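Local coordinates for protein 433aa long hypothetical phosphoribosylglycinamide formyl transferase (Pyrococcus horikoshii, PDB 2DWC) that belongs to the ATP-grasp superfamily, with a PurT-type C-terminal region, and binds adenosine-5'-diphosphate in its nucleotide pocket, at residues G300-T303 with L304-P308; G310-E313 with F314-H317. All coordinates share one frame; numbering follows the deposited sequence.

Contact 1: residues G300-T303 with L304-P308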
# COMPACT_ATOMS: atom_id res chain seq x y z
N GLY B 300 -7.42 13.98 -2.30
CA GLY B 300 -6.48 13.18 -3.06
C GLY B 300 -6.40 11.72 -2.63
O GLY B 300 -5.70 10.96 -3.28
N MET B 301 -7.10 11.33 -1.57
CA MET B 301 -7.06 9.91 -1.18
C MET B 301 -7.61 9.03 -2.29
O MET B 301 -7.31 7.86 -2.36
CB MET B 301 -7.79 9.65 0.15
CG MET B 301 -6.91 10.01 1.37
SD MET B 301 -7.72 9.50 2.93
CE MET B 301 -8.80 10.89 3.25
N VAL B 302 -8.41 9.60 -3.18
CA VAL B 302 -8.89 8.78 -4.31
C VAL B 302 -7.73 8.16 -5.10
O VAL B 302 -7.85 7.04 -5.65
CB VAL B 302 -9.78 9.63 -5.24
CG1 VAL B 302 -8.98 10.76 -5.89
CG2 VAL B 302 -10.38 8.71 -6.34
N THR B 303 -6.56 8.82 -5.12
CA THR B 303 -5.42 8.30 -5.87
C THR B 303 -4.83 6.99 -5.30
O THR B 303 -4.02 6.33 -5.95
CB THR B 303 -4.31 9.34 -6.05
OG1 THR B 303 -3.77 9.71 -4.77
CG2 THR B 303 -4.88 10.59 -6.78
N LEU B 304 -5.30 6.60 -4.10
CA LEU B 304 -4.91 5.31 -3.53
C LEU B 304 -5.50 4.24 -4.47
O LEU B 304 -5.03 3.10 -4.51
CB LEU B 304 -5.56 5.16 -2.16
CG LEU B 304 -4.91 6.09 -1.13
CD1 LEU B 304 -5.70 5.98 0.21
CD2 LEU B 304 -3.43 5.67 -0.91
N ALA B 305 -6.55 4.59 -5.21
CA ALA B 305 -7.11 3.58 -6.13
C ALA B 305 -7.02 3.97 -7.61
O ALA B 305 -6.89 3.09 -8.47
CB ALA B 305 -8.58 3.27 -5.76
N SER B 306 -7.11 5.26 -7.91
CA SER B 306 -7.09 5.70 -9.32
C SER B 306 -5.70 5.81 -9.90
O SER B 306 -5.55 5.83 -11.11
CB SER B 306 -7.83 7.02 -9.45
OG SER B 306 -7.22 7.98 -8.61
N HIS B 307 -4.66 5.94 -9.07
CA HIS B 307 -3.31 5.92 -9.59
C HIS B 307 -2.73 4.53 -9.42
O HIS B 307 -3.20 3.76 -8.57
CB HIS B 307 -2.41 6.92 -8.85
CG HIS B 307 -2.58 8.34 -9.30
ND1 HIS B 307 -1.76 9.35 -8.88
CD2 HIS B 307 -3.53 8.92 -10.09
CE1 HIS B 307 -2.19 10.50 -9.38
NE2 HIS B 307 -3.26 10.27 -10.12
N PRO B 308 -1.68 4.19 -10.19
CA PRO B 308 -1.06 2.86 -10.09
C PRO B 308 -0.28 2.69 -8.78
O PRO B 308 -0.03 3.64 -8.07
CB PRO B 308 -0.19 2.78 -11.35
CG PRO B 308 0.09 4.19 -11.75
CD PRO B 308 -1.10 5.01 -11.29
O HOH W 1 -1.83 4.27 -5.69

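Contact 2: residues G310-E313 with F314-H317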
# COMPACT_ATOMS: atom_id res chain seq x y z
N GLY B 310 2.36 2.56 -5.90
CA GLY B 310 3.56 3.36 -5.70
C GLY B 310 3.42 4.75 -6.30
O GLY B 310 4.42 5.47 -6.41
N PHE B 311 2.20 5.14 -6.71
CA PHE B 311 2.01 6.46 -7.31
C PHE B 311 0.81 7.27 -6.80
O PHE B 311 0.37 8.19 -7.48
CB PHE B 311 1.99 6.33 -8.84
CG PHE B 311 3.35 6.08 -9.43
CD1 PHE B 311 3.69 4.83 -9.94
CD2 PHE B 311 4.31 7.10 -9.44
CE1 PHE B 311 4.98 4.61 -10.48
CE2 PHE B 311 5.59 6.89 -9.96
CZ PHE B 311 5.92 5.65 -10.48
N SER B 312 0.26 6.93 -5.63
CA SER B 312 -0.81 7.77 -5.07
C SER B 312 -0.18 9.13 -4.77
O SER B 312 1.04 9.29 -4.85
CB SER B 312 -1.29 7.20 -3.71
OG SER B 312 -0.22 7.36 -2.76
N GLU B 313 -1.00 10.10 -4.38
CA GLU B 313 -0.45 11.41 -4.07
C GLU B 313 0.60 11.31 -2.95
O GLU B 313 1.49 12.14 -2.87
CB GLU B 313 -1.55 12.44 -3.65
CG GLU B 313 -2.40 11.99 -2.45
CD GLU B 313 -3.18 13.16 -1.82
OE1 GLU B 313 -4.06 12.87 -0.96
OE2 GLU B 313 -2.89 14.34 -2.15
N PHE B 314 0.45 10.31 -2.07
CA PHE B 314 1.40 10.17 -0.95
C PHE B 314 2.77 9.72 -1.41
O PHE B 314 3.80 10.22 -0.91
CB PHE B 314 0.78 9.20 0.07
CG PHE B 314 -0.61 9.60 0.42
CD1 PHE B 314 -0.85 10.78 1.09
CD2 PHE B 314 -1.70 8.82 -0.03
CE1 PHE B 314 -2.16 11.23 1.33
CE2 PHE B 314 -3.01 9.24 0.21
CZ PHE B 314 -3.25 10.46 0.89
N ALA B 315 2.78 8.76 -2.34
CA ALA B 315 4.01 8.26 -2.89
C ALA B 315 4.61 9.32 -3.83
O ALA B 315 5.83 9.43 -3.92
CB ALA B 315 3.75 6.94 -3.68
N LEU B 316 3.75 10.10 -4.51
CA LEU B 316 4.28 11.15 -5.41
C LEU B 316 4.98 12.19 -4.54
O LEU B 316 6.06 12.66 -4.87
CB LEU B 316 3.16 11.84 -6.19
CG LEU B 316 2.59 10.94 -7.30
CD1 LEU B 316 1.32 11.56 -7.86
CD2 LEU B 316 3.66 10.75 -8.41
N HIS B 317 4.35 12.54 -3.42
CA HIS B 317 4.95 13.52 -2.51
C HIS B 317 6.27 12.99 -1.97
O HIS B 317 7.27 13.70 -1.96
CB HIS B 317 4.00 13.76 -1.32
CG HIS B 317 4.33 14.96 -0.48
ND1 HIS B 317 4.51 16.22 -1.01
CD2 HIS B 317 4.44 15.09 0.86
CE1 HIS B 317 4.70 17.08 -0.03
NE2 HIS B 317 4.67 16.43 1.12

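Contact 1: residues G300-T303 with L304-P308
Thr303 and His307 lie side by side and point the same way, the methyl of the threonine resting on the histidine ring. Thr303 CG2 sits 3.7 Å from the centroid of the His307 ring and 10° off its normal, a CH-pi contact over the middle of one face. Both branches of Thr303 are used: at chi1 64° OG1 stands between the backbone N and the carbonyl carbon, while CG2 turns anti to the carbonyl carbon, over the imidazole. OG1 reaches back to donate to Gly300 O at 2.7 Å, nearly along the C=O axis, and the same carbonyl takes the N-H of Thr303. Thr303 OG1 also accepts from Glu313 N, so OG1 is engaged both as donor and as acceptor. The His307 ring is held by ND1, bonded to Phe311 O, with a weak bond between His307 NE2 and the amide nitrogen NE2 of Gln247.

Leu304 lies along the preceding turn, its CG 3.2 Å from Met301 O and its CD1 4.2 Å from Met301 CB. Ser306 OG, at chi1 58°, comes within 3.3 Å of Thr303 CA and hydrogen-bonds Gln247 OE1 on strand 241-247.

The backbone makes a short, tight helix. Val302 O is shared by Ala305 N at 2.8 Å and Ser306 N, and His307 N closes the last turn on Thr303 O, where His307 leaves helical geometry. Ala305 packs on Pro309 of the second subunit. Buried hydroxyls and imidazole nitrogens thus find partners within the protein, and the ND1 bond to a carbonyl is consistent with a proton on ND1 of His307, with the ring fixed in rotation beneath the threonine methyl.

Contact 2: residues G310-E313 with F314-H317
With chi1 at 68°, Ser312 places OG between its backbone N and carbonyl carbon, beneath the first amides of helix 313-322. Glu313 takes a similar first torsion and runs extended beyond CG, which carries it across the ring of Phe314. Ser312 is the N-cap: OG accepts two weak bonds, from Ala315 N at 3.3 Å and, less straight, from Phe314 N at 3.1 Å. Its carbonyl takes the first regular helical bond, Leu316 N to Ser312 O at 2.8 Å, and His317 N to Glu313 O follows.

Glu313 CG lies over the centre of one face of the Phe314 ring, 3.7 Å from the centroid and 8° off the normal, a CH-pi contact. The carboxylate plane is turned 53° from the ring, with OE1 3.1 Å from Phe314 CZ; OE2 accepts from His297 N, which anchors the acid. Beyond, Phe314 packs on Leu30, Glu33 and Ile34 of helix 29-40.

Phe311 and Leu316 also meet, crossing at about a right angle, with Leu316 CD2 reaching Phe311 CD2 at the ring edge, in its plane, at 3.8 Å. Ala315 points its methyl toward the loop, 3.2 Å from Gly310 O. The Phe311 ring also meets that of Phe337 and touches Ala371 of the second subunit.

The serine hydroxyl thus offers a weak capping acceptor to two amides of the first turn, while a carboxylate close to the helix start probably interacts favourably with the dipole there, its aliphatic part shielding an aromatic face.

After strand 286-293 and the loop that follows it, the chain winds through contact 1, a short helical turn at 303-306, and after residue 308 bends through a brief loop into contact 2, which starts helix 313-322. The two are in series, neither nested nor crossed, each formed within one continuous stretch, with centres about 8 Å apart. The threonine hydroxyl of contact 1 joins them through the backbone of contact 2, and Glu313 OE1 packs against Gly300, so the second helix start folds back on the first. Contact 1 leans on strands 241-247, 343-349 and 386-393, contact 2 on helix 29-40 and strand 274-283, and both touch the second subunit.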